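Beta-lactamase (Klebsiella pneumoniae, PDB 6HUH) probably hydrolyses beta-lactam antibiotics to substituted beta-amino acids, as a class D serine beta-lactamase associated with antibiotic resistance. Local coordinates at residues A[57-62]-A[123-128]; A[64-67]-A[72-75]; A[101-106]-A[145-150]; A[163-168]-A[220-225]. One frame throughout, in Å; residues are numbered along the deposited sequence.

Overall arrangement
All four contacts lie in one transpeptidase-like domain, where helices pack beside a six-stranded antiparallel sheet. Interaction 1 joins helix 56-64, which follows the predicted nucleophile, to the end of helix 115-124. Interaction 2, nested in the chain loop closed by interaction 1, folds the loop after helix 56-64 at the surface, their centres about 16 Å apart. Interaction 3 crosses interaction 1 along the chain and brings helix 103-113 and the 145-150 loop to the active site. Interaction 4 comes last, in series, joining helix 155-166 to strand 215-225; its centre is about 23 Å from that of interaction 3. Leu59 touches Leu165, so interactions 1 and 4 meet between helix 56-64 and helix 155-166.

Interaction 1: residues A[57-62]-A[123-128]; sequences LALMGY and DRFDYG
Phe125 carries its CG anti to the carbonyl carbon (chi1 -75°), and Leu59 does the same (chi1 -66°); these torsions bring the end of the phenyl ring against the flank of helix 56-64. The contact is a junction of helix 56-64 with the end of helix 115-124 in the helical part of the penicillin-recognising fold. Just after Phe125 the chain leaves helical geometry in a Schellman motif: Asp126 has positive phi, and its N bonds back to Asp123 O at 2.9 Å. This turn lets Phe125 point inward while Asp126, as suits a charged residue, stays at the surface. Tyr127 and Gly128 begin the Tyr-Gly-Asn motif of class D enzymes.

The ring end is shared by two neighbours of the helix. CZ lies 3.8 Å from Leu59 CB, while CE2 lies 4.1 Å from Met60 CG, both approaches being oblique to the ring plane. Met60 touches the ring through its CG, early in its chain; beyond that atom the side chain is extended and continues among Phe118, Tyr121 and Val122 of helix 115-124. A long unbranched thioether suits this place, since one residue can line both the phenyl group and the neighbouring helix. Leu59 also reaches Thr180 of helix 174-184, and Phe125 also packs on Leu170, so large apolar residues fill a buried position without needing polar partners. The leucine branch completes the contact, with Leu59 CD1 at 4.1 Å from Phe125 CZ.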
loop_
_atom_site.group_PDB
_atom_site.type_symbol
_atom_site.label_atom_id
_atom_site.label_comp_id
_atom_site.label_asym_id
_atom_site.label_seq_id
_atom_site.Cartn_x
_atom_site.Cartn_y
_atom_site.Cartn_z
ATOM N N LEU A 57 16.213 -8.119 -5.364
ATOM C CA LEU A 57 16.395 -7.780 -3.950
ATOM C C LEU A 57 15.229 -8.293 -3.081
ATOM O O LEU A 57 15.474 -8.858 -2.012
ATOM C CB LEU A 57 16.650 -6.271 -3.740
ATOM C CG LEU A 57 18.030 -5.724 -4.151
ATOM C CD1 LEU A 57 18.123 -4.238 -3.909
ATOM C CD2 LEU A 57 19.163 -6.395 -3.394
ATOM N N ALA A 58 13.967 -8.154 -3.560
ATOM C CA ALA A 58 12.782 -8.672 -2.854
ATOM C C ALA A 58 12.893 -10.195 -2.669
ATOM O O ALA A 58 12.489 -10.699 -1.626
ATOM C CB ALA A 58 11.512 -8.340 -3.619
ATOM N N LEU A 59 13.475 -10.914 -3.659
ATOM C CA LEU A 59 13.675 -12.362 -3.601
ATOM C C LEU A 59 14.763 -12.745 -2.601
ATOM O O LEU A 59 14.566 -13.691 -1.828
ATOM C CB LEU A 59 14.015 -12.922 -4.980
ATOM C CG LEU A 59 12.932 -12.848 -6.037
ATOM C CD1 LEU A 59 13.557 -12.826 -7.411
ATOM C CD2 LEU A 59 11.947 -14.012 -5.897
ATOM N N MET A 60 15.914 -12.014 -2.626
ATOM C CA MET A 60 17.050 -12.202 -1.714
ATOM C C MET A 60 16.525 -12.014 -0.300
ATOM O O MET A 60 16.662 -12.918 0.529
ATOM C CB MET A 60 18.173 -11.178 -1.984
ATOM C CG MET A 60 18.874 -11.351 -3.300
ATOM S SD MET A 60 20.226 -10.151 -3.499
ATOM C CE MET A 60 20.256 -10.005 -5.300
ATOM N N GLY A 61 15.874 -10.871 -0.076
ATOM C CA GLY A 61 15.258 -10.483 1.191
ATOM C C GLY A 61 14.233 -11.448 1.750
ATOM O O GLY A 61 14.208 -11.673 2.955
ATOM N N TYR A 62 13.399 -12.045 0.903
ATOM C CA TYR A 62 12.448 -13.028 1.405
ATOM C C TYR A 62 13.058 -14.403 1.578
ATOM O O TYR A 62 12.673 -15.111 2.496
ATOM C CB TYR A 62 11.189 -13.106 0.551
ATOM C CG TYR A 62 10.272 -11.925 0.767
ATOM C CD1 TYR A 62 9.549 -11.783 1.950
ATOM C CD2 TYR A 62 10.111 -10.955 -0.218
ATOM C CE1 TYR A 62 8.714 -10.685 2.154
ATOM C CE2 TYR A 62 9.286 -9.852 -0.021
ATOM C CZ TYR A 62 8.589 -9.721 1.162
ATOM O OH TYR A 62 7.774 -8.632 1.300
ATOM N N ASP A 123 24.847 -14.000 -9.010
ATOM C CA ASP A 123 25.391 -15.061 -9.867
ATOM C C ASP A 123 24.315 -16.126 -10.158
ATOM O O ASP A 123 24.063 -16.400 -11.335
ATOM C CB ASP A 123 26.610 -15.740 -9.222
ATOM C CG ASP A 123 27.881 -14.914 -9.114
ATOM O OD1 ASP A 123 27.822 -13.689 -9.384
ATOM O OD2 ASP A 123 28.936 -15.490 -8.736
ATOM N N ARG A 124 23.661 -16.699 -9.094
ATOM C CA ARG A 124 22.642 -17.751 -9.254
ATOM C C ARG A 124 21.429 -17.299 -10.032
ATOM O O ARG A 124 20.808 -18.123 -10.705
ATOM C CB ARG A 124 22.235 -18.398 -7.921
ATOM C CG ARG A 124 22.783 -19.822 -7.795
ATOM C CD ARG A 124 22.030 -20.696 -6.805
ATOM N NE ARG A 124 22.453 -22.098 -6.906
ATOM C CZ ARG A 124 21.858 -23.115 -6.289
ATOM N NH1 ARG A 124 20.802 -22.903 -5.513
ATOM N NH2 ARG A 124 22.314 -24.351 -6.444
ATOM N N PHE A 125 21.121 -15.983 -9.956
ATOM C CA PHE A 125 20.045 -15.291 -10.672
ATOM C C PHE A 125 20.482 -14.920 -12.096
ATOM O O PHE A 125 19.628 -14.544 -12.905
ATOM C CB PHE A 125 19.623 -14.015 -9.923
ATOM C CG PHE A 125 18.778 -14.202 -8.683
ATOM C CD1 PHE A 125 18.257 -15.452 -8.353
ATOM C CD2 PHE A 125 18.479 -13.123 -7.859
ATOM C CE1 PHE A 125 17.476 -15.622 -7.212
ATOM C CE2 PHE A 125 17.682 -13.293 -6.725
ATOM C CZ PHE A 125 17.189 -14.542 -6.407
ATOM N N ASP A 126 21.815 -15.003 -12.395
ATOM C CA ASP A 126 22.440 -14.694 -13.690
ATOM C C ASP A 126 22.086 -13.268 -14.125
ATOM O O ASP A 126 21.887 -13.003 -15.316
ATOM C CB ASP A 126 22.018 -15.746 -14.743
ATOM C CG ASP A 126 22.971 -15.923 -15.906
ATOM O OD1 ASP A 126 24.204 -15.941 -15.668
ATOM O OD2 ASP A 126 22.486 -16.101 -17.049
ATOM N N TYR A 127 21.986 -12.363 -13.143
ATOM C CA TYR A 127 21.536 -11.005 -13.358
ATOM C C TYR A 127 22.498 -10.132 -14.179
ATOM O O TYR A 127 23.502 -9.644 -13.656
ATOM C CB TYR A 127 21.176 -10.346 -12.031
ATOM C CG TYR A 127 20.260 -9.149 -12.174
ATOM C CD1 TYR A 127 18.874 -9.311 -12.273
ATOM C CD2 TYR A 127 20.771 -7.853 -12.193
ATOM C CE1 TYR A 127 18.024 -8.212 -12.407
ATOM C CE2 TYR A 127 19.928 -6.746 -12.327
ATOM C CZ TYR A 127 18.553 -6.930 -12.418
ATOM O OH TYR A 127 17.728 -5.835 -12.546
ATOM N N GLY A 128 22.136 -9.921 -15.451
ATOM C CA GLY A 128 22.866 -9.089 -16.403
ATOM C C GLY A 128 24.360 -9.341 -16.468
ATOM O O GLY A 128 24.790 -10.474 -16.721
#

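Interaction 2: residues A[64-67]-A[72-75]; sequences SGFL and LPAL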
loop_
_atom_site.group_PDB
_atom_site.type_symbol
_atom_site.label_atom_id
_atom_site.label_comp_id
_atom_site.label_asym_id
_atom_site.label_seq_id
_atom_site.Cartn_x
_atom_site.Cartn_y
_atom_site.Cartn_z
ATOM N N SER A 64 16.289 -15.152 2.353
ATOM C CA SER A 64 17.212 -15.123 3.476
ATOM C C SER A 64 16.507 -14.893 4.806
ATOM O O SER A 64 17.005 -15.340 5.834
ATOM C CB SER A 64 18.307 -14.092 3.240
ATOM O OG SER A 64 17.776 -12.801 2.994
ATOM N N GLY A 65 15.349 -14.232 4.781
ATOM C CA GLY A 65 14.571 -13.965 5.981
ATOM C C GLY A 65 14.652 -12.545 6.498
ATOM O O GLY A 65 14.077 -12.249 7.553
ATOM N N PHE A 66 15.361 -11.652 5.767
ATOM C CA PHE A 66 15.470 -10.243 6.130
ATOM C C PHE A 66 14.096 -9.600 6.068
ATOM O O PHE A 66 13.731 -8.819 6.956
ATOM C CB PHE A 66 16.408 -9.486 5.185
ATOM C CG PHE A 66 16.572 -8.050 5.628
ATOM C CD1 PHE A 66 17.294 -7.738 6.773
ATOM C CD2 PHE A 66 15.943 -7.022 4.951
ATOM C CE1 PHE A 66 17.446 -6.420 7.192
ATOM C CE2 PHE A 66 16.060 -5.703 5.394
ATOM C CZ PHE A 66 16.821 -5.413 6.508
ATOM N N LEU A 67 13.364 -9.887 4.982
ATOM C CA LEU A 67 12.014 -9.395 4.762
ATOM C C LEU A 67 11.087 -10.497 5.215
ATOM O O LEU A 67 11.320 -11.672 4.893
ATOM C CB LEU A 67 11.793 -9.039 3.286
ATOM C CG LEU A 67 12.763 -8.038 2.665
ATOM C CD1 LEU A 67 12.560 -7.976 1.182
ATOM C CD2 LEU A 67 12.664 -6.648 3.316
ATOM N N LEU A 72 6.313 -6.251 7.128
ATOM C CA LEU A 72 7.504 -6.372 7.955
ATOM C C LEU A 72 8.773 -6.738 7.218
ATOM O O LEU A 72 8.728 -7.504 6.251
ATOM C CB LEU A 72 7.240 -7.358 9.082
ATOM C CG LEU A 72 6.303 -6.826 10.158
ATOM C CD1 LEU A 72 5.247 -7.838 10.487
ATOM C CD2 LEU A 72 7.079 -6.378 11.391
ATOM N N PRO A 73 9.937 -6.192 7.656
ATOM C CA PRO A 73 10.141 -5.231 8.761
ATOM C C PRO A 73 9.840 -3.765 8.406
ATOM O O PRO A 73 10.005 -3.345 7.263
ATOM C CB PRO A 73 11.605 -5.440 9.106
ATOM C CG PRO A 73 12.249 -5.746 7.764
ATOM C CD PRO A 73 11.211 -6.489 6.961
ATOM N N ALA A 74 9.367 -2.997 9.387
ATOM C CA ALA A 74 9.102 -1.574 9.214
ATOM C C ALA A 74 10.347 -0.847 9.743
ATOM O O ALA A 74 10.465 -0.574 10.946
ATOM C CB ALA A 74 7.854 -1.172 9.990
ATOM N N LEU A 75 11.324 -0.631 8.862
ATOM C CA LEU A 75 12.586 -0.007 9.270
ATOM C C LEU A 75 12.523 1.536 9.312
ATOM O O LEU A 75 12.018 2.144 8.371
ATOM C CB LEU A 75 13.771 -0.491 8.412
ATOM C CG LEU A 75 14.004 -2.019 8.267
ATOM C CD1 LEU A 75 15.184 -2.295 7.357
ATOM C CD2 LEU A 75 14.223 -2.711 9.619
#
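Phe66 reaches across to Pro73 and Leu75 in a surface loop that turns back on itself between helix 56-64 and helix 94-99, in the helical part of the penicillin-recognising fold and away from the catalytic serine. Just before it, Gly65 ends the helical geometry with positive phi. From the backbone, Phe66 CB first passes Gly61 O at 3.8 Å. CG is then set anti to the backbone N (chi1 -177°), which carries the ring toward the second arm of the loop. On the ring, CE2 stands 4.0 Å from Leu75 CD1 and more loosely near Pro73 CG. At the far end CZ makes the closest approach between two side chains, 3.6 Å from the same leucine methyl, which meets the ring obliquely. The ring also meets Trp112, and Phe66 packs on Leu109 of helix 103-113, so a broad aromatic group suits a position between loop and helix.

Pro73 follows a cis peptide bond, and its compact ring lies along the backbone of Phe66 and Leu67, with Pro73 CD 3.4 Å from Phe66 O. Pro73 O accepts a hydrogen bond from Tyr105 OH, tying the arm to helix 103-113. On the other arm, the branched, buried Leu67 brings CD2 to 3.9 Å from Pro73 CD.

Interaction 3: residues A[101-106]-A[145-150]; sequences SVIWYS and AWLSSS. With SO4 (sulfate ion), chain C.
Van der Waals contacts join Ile103 to Leu147 and Ser106 to Trp146; the first is purely apolar. Ile103 CD1 meets Leu147 CD2 at 3.7 Å, methyl against methyl, the branched chains crossing at a slant. One helical turn on, Ser106 CB approaches Trp146 CZ2 at 3.7 Å, oblique to the indole; serine is small enough to let the wide indole approach the helix and still offers a hydroxyl. Within the loop, Leu147 CD1 lies over one face of that indole, near its rim.

The polar ends of the second pair turn to a common partner. Ser106 OG and Trp146 NE1 are both hydrogen-bonded to OQ2 of the carboxylated lysine at position 54, and Ser106 OG also pairs with Trp97 NE1. Two bonds thus grip one carbamate oxygen, which should limit rotation of that group.

An anion is bound nearby: Ser101 OG donates to sulfate O4 at 3.1 Å and is hydrogen-bonded to Lys197 NZ; the ion, probably a crystallisation guest, is also hydrogen-bonded to Thr198 OG1 and Ser246 OG. Ile103 has its side chain about 5 Å from that of Ser51, the predicted nucleophile. Together they line part of the active site typical of a class D beta-lactamase, with its carboxylated lysine held by a loop tryptophan.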
loop_
_atom_site.group_PDB
_atom_site.type_symbol
_atom_site.label_atom_id
_atom_site.label_comp_id
_atom_site.label_asym_id
_atom_site.label_seq_id
_atom_site.Cartn_x
_atom_site.Cartn_y
_atom_site.Cartn_z
ATOM N N SER A 101 10.332 3.541 -4.258
ATOM C CA SER A 101 11.716 3.172 -4.615
ATOM C C SER A 101 12.724 3.708 -3.585
ATOM O O SER A 101 13.618 4.499 -3.910
ATOM C CB SER A 101 12.072 3.640 -6.026
ATOM O OG SER A 101 11.427 2.881 -7.035
ATOM N N VAL A 102 12.528 3.301 -2.324
ATOM C CA VAL A 102 13.343 3.706 -1.182
ATOM C C VAL A 102 14.682 2.984 -1.251
ATOM O O VAL A 102 14.766 1.782 -0.977
ATOM C CB VAL A 102 12.612 3.510 0.165
ATOM C CG1 VAL A 102 13.232 4.380 1.243
ATOM C CG2 VAL A 102 11.120 3.805 0.030
ATOM N N ILE A 103 15.725 3.729 -1.658
ATOM C CA ILE A 103 17.056 3.171 -1.843
ATOM C C ILE A 103 17.720 2.801 -0.532
ATOM O O ILE A 103 18.411 1.785 -0.500
ATOM C CB ILE A 103 17.964 4.050 -2.734
ATOM C CG1 ILE A 103 18.395 5.340 -2.034
ATOM C CG2 ILE A 103 17.305 4.326 -4.101
ATOM C CD1 ILE A 103 19.537 6.068 -2.704
ATOM N N TRP A 104 17.503 3.585 0.554
ATOM C CA TRP A 104 18.126 3.298 1.848
ATOM C C TRP A 104 17.669 1.968 2.442
ATOM O O TRP A 104 18.456 1.309 3.111
ATOM C CB TRP A 104 17.997 4.450 2.843
ATOM C CG TRP A 104 16.615 4.863 3.262
ATOM C CD1 TRP A 104 15.995 6.030 2.934
ATOM C CD2 TRP A 104 15.797 4.249 4.285
ATOM N NE1 TRP A 104 14.809 6.149 3.625
ATOM C CE2 TRP A 104 14.658 5.064 4.450
ATOM C CE3 TRP A 104 15.898 3.070 5.049
ATOM C CZ2 TRP A 104 13.607 4.716 5.307
ATOM C CZ3 TRP A 104 14.861 2.734 5.902
ATOM C CH2 TRP A 104 13.739 3.558 6.037
ATOM N N TYR A 105 16.434 1.546 2.140
ATOM C CA TYR A 105 15.859 0.278 2.593
ATOM C C TYR A 105 16.515 -0.895 1.839
ATOM O O TYR A 105 16.616 -1.999 2.377
ATOM C CB TYR A 105 14.336 0.297 2.411
ATOM C CG TYR A 105 13.605 -0.822 3.112
ATOM C CD1 TYR A 105 13.377 -2.037 2.478
ATOM C CD2 TYR A 105 13.074 -0.641 4.389
ATOM C CE1 TYR A 105 12.692 -3.070 3.115
ATOM C CE2 TYR A 105 12.348 -1.649 5.017
ATOM C CZ TYR A 105 12.180 -2.871 4.385
ATOM O OH TYR A 105 11.505 -3.889 5.011
ATOM N N SER A 106 17.011 -0.643 0.620
ATOM C CA SER A 106 17.705 -1.669 -0.162
ATOM C C SER A 106 19.105 -1.871 0.391
ATOM O O SER A 106 19.576 -3.011 0.429
ATOM C CB SER A 106 17.779 -1.266 -1.627
ATOM O OG SER A 106 16.499 -1.287 -2.235
ATOM N N ALA A 145 25.823 -0.651 -6.267
ATOM C CA ALA A 145 26.033 -1.353 -7.544
ATOM C C ALA A 145 24.973 -1.094 -8.611
ATOM O O ALA A 145 25.319 -0.909 -9.782
ATOM C CB ALA A 145 26.193 -2.845 -7.322
ATOM N N TRP A 146 23.695 -1.088 -8.216
ATOM C CA TRP A 146 22.548 -0.868 -9.098
ATOM C C TRP A 146 22.269 0.617 -9.340
ATOM O O TRP A 146 21.670 0.974 -10.358
ATOM C CB TRP A 146 21.312 -1.594 -8.558
ATOM C CG TRP A 146 20.838 -1.145 -7.195
ATOM C CD1 TRP A 146 19.719 -0.413 -6.924
ATOM C CD2 TRP A 146 21.417 -1.479 -5.920
ATOM N NE1 TRP A 146 19.586 -0.231 -5.569
ATOM C CE2 TRP A 146 20.614 -0.877 -4.927
ATOM C CE3 TRP A 146 22.546 -2.221 -5.516
ATOM C CZ2 TRP A 146 20.924 -0.961 -3.567
ATOM C CZ3 TRP A 146 22.841 -2.311 -4.164
ATOM C CH2 TRP A 146 22.034 -1.690 -3.208
ATOM N N LEU A 147 22.759 1.479 -8.431
ATOM C CA LEU A 147 22.614 2.936 -8.480
ATOM C C LEU A 147 23.487 3.637 -9.558
ATOM O O LEU A 147 24.367 4.447 -9.227
ATOM C CB LEU A 147 22.872 3.521 -7.087
ATOM C CG LEU A 147 21.680 3.550 -6.171
ATOM C CD1 LEU A 147 21.740 2.430 -5.170
ATOM C CD2 LEU A 147 21.615 4.875 -5.461
ATOM N N SER A 148 23.195 3.346 -10.852
ATOM C CA SER A 148 23.863 3.885 -12.050
ATOM C C SER A 148 25.415 3.759 -11.998
ATOM O O SER A 148 26.131 4.763 -12.119
ATOM C CB SER A 148 23.409 5.320 -12.331
ATOM O OG SER A 148 22.037 5.390 -12.683
ATOM N N SER A 149 25.923 2.515 -11.808
ATOM C CA SER A 149 27.363 2.266 -11.722
ATOM C C SER A 149 27.803 0.969 -12.458
ATOM O O SER A 149 27.565 0.856 -13.663
ATOM C CB SER A 149 27.827 2.302 -10.263
ATOM O OG SER A 149 27.277 1.242 -9.501
ATOM N N SER A 150 28.443 0.014 -11.730
ATOM C CA SER A 150 28.979 -1.251 -12.225
ATOM C C SER A 150 27.959 -2.150 -12.885
ATOM O O SER A 150 28.167 -2.546 -14.024
ATOM C CB SER A 150 29.699 -2.001 -11.112
ATOM O OG SER A 150 28.801 -2.349 -10.071
HETATM S S SO4 C . 11.649 5.300 -9.775
HETATM O O1 SO4 C . 11.970 6.324 -8.775
HETATM O O2 SO4 C . 11.452 5.912 -11.090
HETATM O O3 SO4 C . 12.761 4.368 -9.858
HETATM O O4 SO4 C . 10.433 4.593 -9.376
#

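Interaction 4: residues A[163-168]-A[220-225]; sequences GKLVSG and VGWASK
This is a buried helix-on-sheet contact: Leu165 and Val166, in the last turn of helix 155-166, press on Trp222 of strand 215-225, an inner strand of the antiparallel sheet. Its main element is a CH-pi interaction. Val166 CG2 stands 3.4 Å from the centroid of the five-membered ring of Trp222, only 8° off the ring normal, and hence squarely over the pyrrole part of the indole. The same methyl is 3.5 Å from Trp222 CD1. A beta-branched valine suits the spot, since its methyl branches directly from CB, so a short side chain lays one CH3 on the ring while the helix packs closely on the strand.

Leu165 takes the other end of the indole. Its CD1 touches Trp222 CH2 at 3.9 Å, the two side chains crossing at about a right angle. The longer leucine reaches the benzene part, and it also packs against Ile55 and Leu170. Trp222 holds its CG between the backbone N and the carbonyl carbon (chi1 71°), which presents the indole to the helix. Its ring stacks with His195 of the adjacent strand 192-201, and it touches Ile231 of strand 228-238, so one large aromatic on strand 215-225 reaches residues of both neighbouring strands.

The helix ends here. Ser167 OG donates to Gly163 O at 2.9 Å, with a C=O...donor angle of 165°, and Gly168 takes positive phi, for which glycine is well suited, in a Schellman motif. Helix and strand thus meet as layers of the helix-and-sheet core of the penicillin-recognising serine enzyme fold.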
loop_
_atom_site.group_PDB
_atom_site.type_symbol
_atom_site.label_atom_id
_atom_site.label_comp_id
_atom_site.label_asym_id
_atom_site.label_seq_id
_atom_site.Cartn_x
_atom_site.Cartn_y
_atom_site.Cartn_z
ATOM N N GLY A 163 11.443 -14.322 -16.427
ATOM C CA GLY A 163 10.934 -15.606 -16.899
ATOM C C GLY A 163 11.303 -16.774 -16.005
ATOM O O GLY A 163 10.555 -17.747 -15.909
ATOM N N LYS A 164 12.469 -16.688 -15.347
ATOM C CA LYS A 164 12.936 -17.713 -14.425
ATOM C C LYS A 164 12.167 -17.607 -13.090
ATOM O O LYS A 164 11.802 -18.641 -12.509
ATOM C CB LYS A 164 14.451 -17.594 -14.211
ATOM C CG LYS A 164 15.285 -18.121 -15.375
ATOM C CD LYS A 164 16.796 -18.069 -15.067
ATOM C CE LYS A 164 17.649 -18.612 -16.189
ATOM N NZ LYS A 164 17.552 -20.095 -16.313
ATOM N N LEU A 165 11.905 -16.361 -12.612
ATOM C CA LEU A 165 11.195 -16.212 -11.350
ATOM C C LEU A 165 9.706 -16.570 -11.532
ATOM O O LEU A 165 9.126 -17.196 -10.635
ATOM C CB LEU A 165 11.453 -14.861 -10.619
ATOM C CG LEU A 165 10.569 -13.610 -10.789
ATOM C CD1 LEU A 165 9.352 -13.656 -9.854
ATOM C CD2 LEU A 165 11.350 -12.368 -10.375
ATOM N N VAL A 166 9.131 -16.278 -12.711
ATOM C CA VAL A 166 7.738 -16.612 -13.003
ATOM C C VAL A 166 7.532 -18.147 -13.281
ATOM O O VAL A 166 6.430 -18.659 -13.057
ATOM C CB VAL A 166 7.193 -15.693 -14.119
ATOM C CG1 VAL A 166 6.835 -16.448 -15.398
ATOM C CG2 VAL A 166 6.015 -14.906 -13.618
ATOM N N SER A 167 8.594 -18.862 -13.720
ATOM C CA SER A 167 8.563 -20.298 -14.041
ATOM C C SER A 167 8.991 -21.231 -12.900
ATOM O O SER A 167 8.977 -22.445 -13.079
ATOM C CB SER A 167 9.418 -20.592 -15.270
ATOM O OG SER A 167 8.889 -20.007 -16.450
ATOM N N GLY A 168 9.353 -20.671 -11.749
ATOM C CA GLY A 168 9.818 -21.440 -10.598
ATOM C C GLY A 168 11.246 -21.931 -10.786
ATOM O O GLY A 168 11.705 -22.834 -10.068
ATOM N N VAL A 220 9.205 -2.917 -16.077
ATOM C CA VAL A 220 9.428 -4.358 -16.218
ATOM C C VAL A 220 8.481 -5.111 -15.360
ATOM O O VAL A 220 8.101 -4.600 -14.315
ATOM C CB VAL A 220 10.914 -4.755 -15.965
ATOM C CG1 VAL A 220 11.827 -4.009 -16.909
ATOM C CG2 VAL A 220 11.337 -4.501 -14.533
ATOM N N GLY A 221 8.074 -6.290 -15.805
ATOM C CA GLY A 221 7.123 -7.101 -15.056
ATOM C C GLY A 221 6.393 -8.139 -15.864
ATOM O O GLY A 221 6.777 -8.447 -16.988
ATOM N N TRP A 222 5.365 -8.707 -15.281
ATOM C CA TRP A 222 4.591 -9.746 -15.937
ATOM C C TRP A 222 3.130 -9.609 -15.636
ATOM O O TRP A 222 2.762 -8.962 -14.669
ATOM C CB TRP A 222 5.093 -11.146 -15.535
ATOM C CG TRP A 222 4.789 -11.547 -14.116
ATOM C CD1 TRP A 222 3.728 -12.291 -13.677
ATOM C CD2 TRP A 222 5.569 -11.237 -12.958
ATOM N NE1 TRP A 222 3.814 -12.480 -12.317
ATOM C CE2 TRP A 222 4.921 -11.824 -11.844
ATOM C CE3 TRP A 222 6.745 -10.490 -12.744
ATOM C CZ2 TRP A 222 5.414 -11.696 -10.539
ATOM C CZ3 TRP A 222 7.233 -10.367 -11.448
ATOM C CH2 TRP A 222 6.570 -10.963 -10.366
ATOM N N ALA A 223 2.312 -10.319 -16.395
ATOM C CA ALA A 223 0.870 -10.372 -16.296
ATOM C C ALA A 223 0.441 -11.841 -16.276
ATOM O O ALA A 223 0.927 -12.644 -17.080
ATOM C CB ALA A 223 0.272 -9.678 -17.493
ATOM N N SER A 224 -0.462 -12.201 -15.361
ATOM C CA SER A 224 -0.930 -13.584 -15.267
ATOM C C SER A 224 -2.462 -13.729 -15.227
ATOM O O SER A 224 -3.169 -12.855 -14.742
ATOM C CB SER A 224 -0.274 -14.300 -14.087
ATOM O OG SER A 224 -0.439 -13.623 -12.849
ATOM N N LYS A 225 -2.963 -14.831 -15.763
ATOM C CA LYS A 225 -4.379 -15.178 -15.793
ATOM C C LYS A 225 -4.367 -16.693 -15.882
ATOM O O LYS A 225 -4.182 -17.268 -16.965
ATOM C CB LYS A 225 -5.104 -14.534 -16.984
ATOM C CG LYS A 225 -6.573 -14.305 -16.734
ATOM C CD LYS A 225 -7.314 -13.929 -18.002
ATOM C CE LYS A 225 -8.789 -13.737 -17.764
ATOM N NZ LYS A 225 -9.282 -12.480 -18.390
#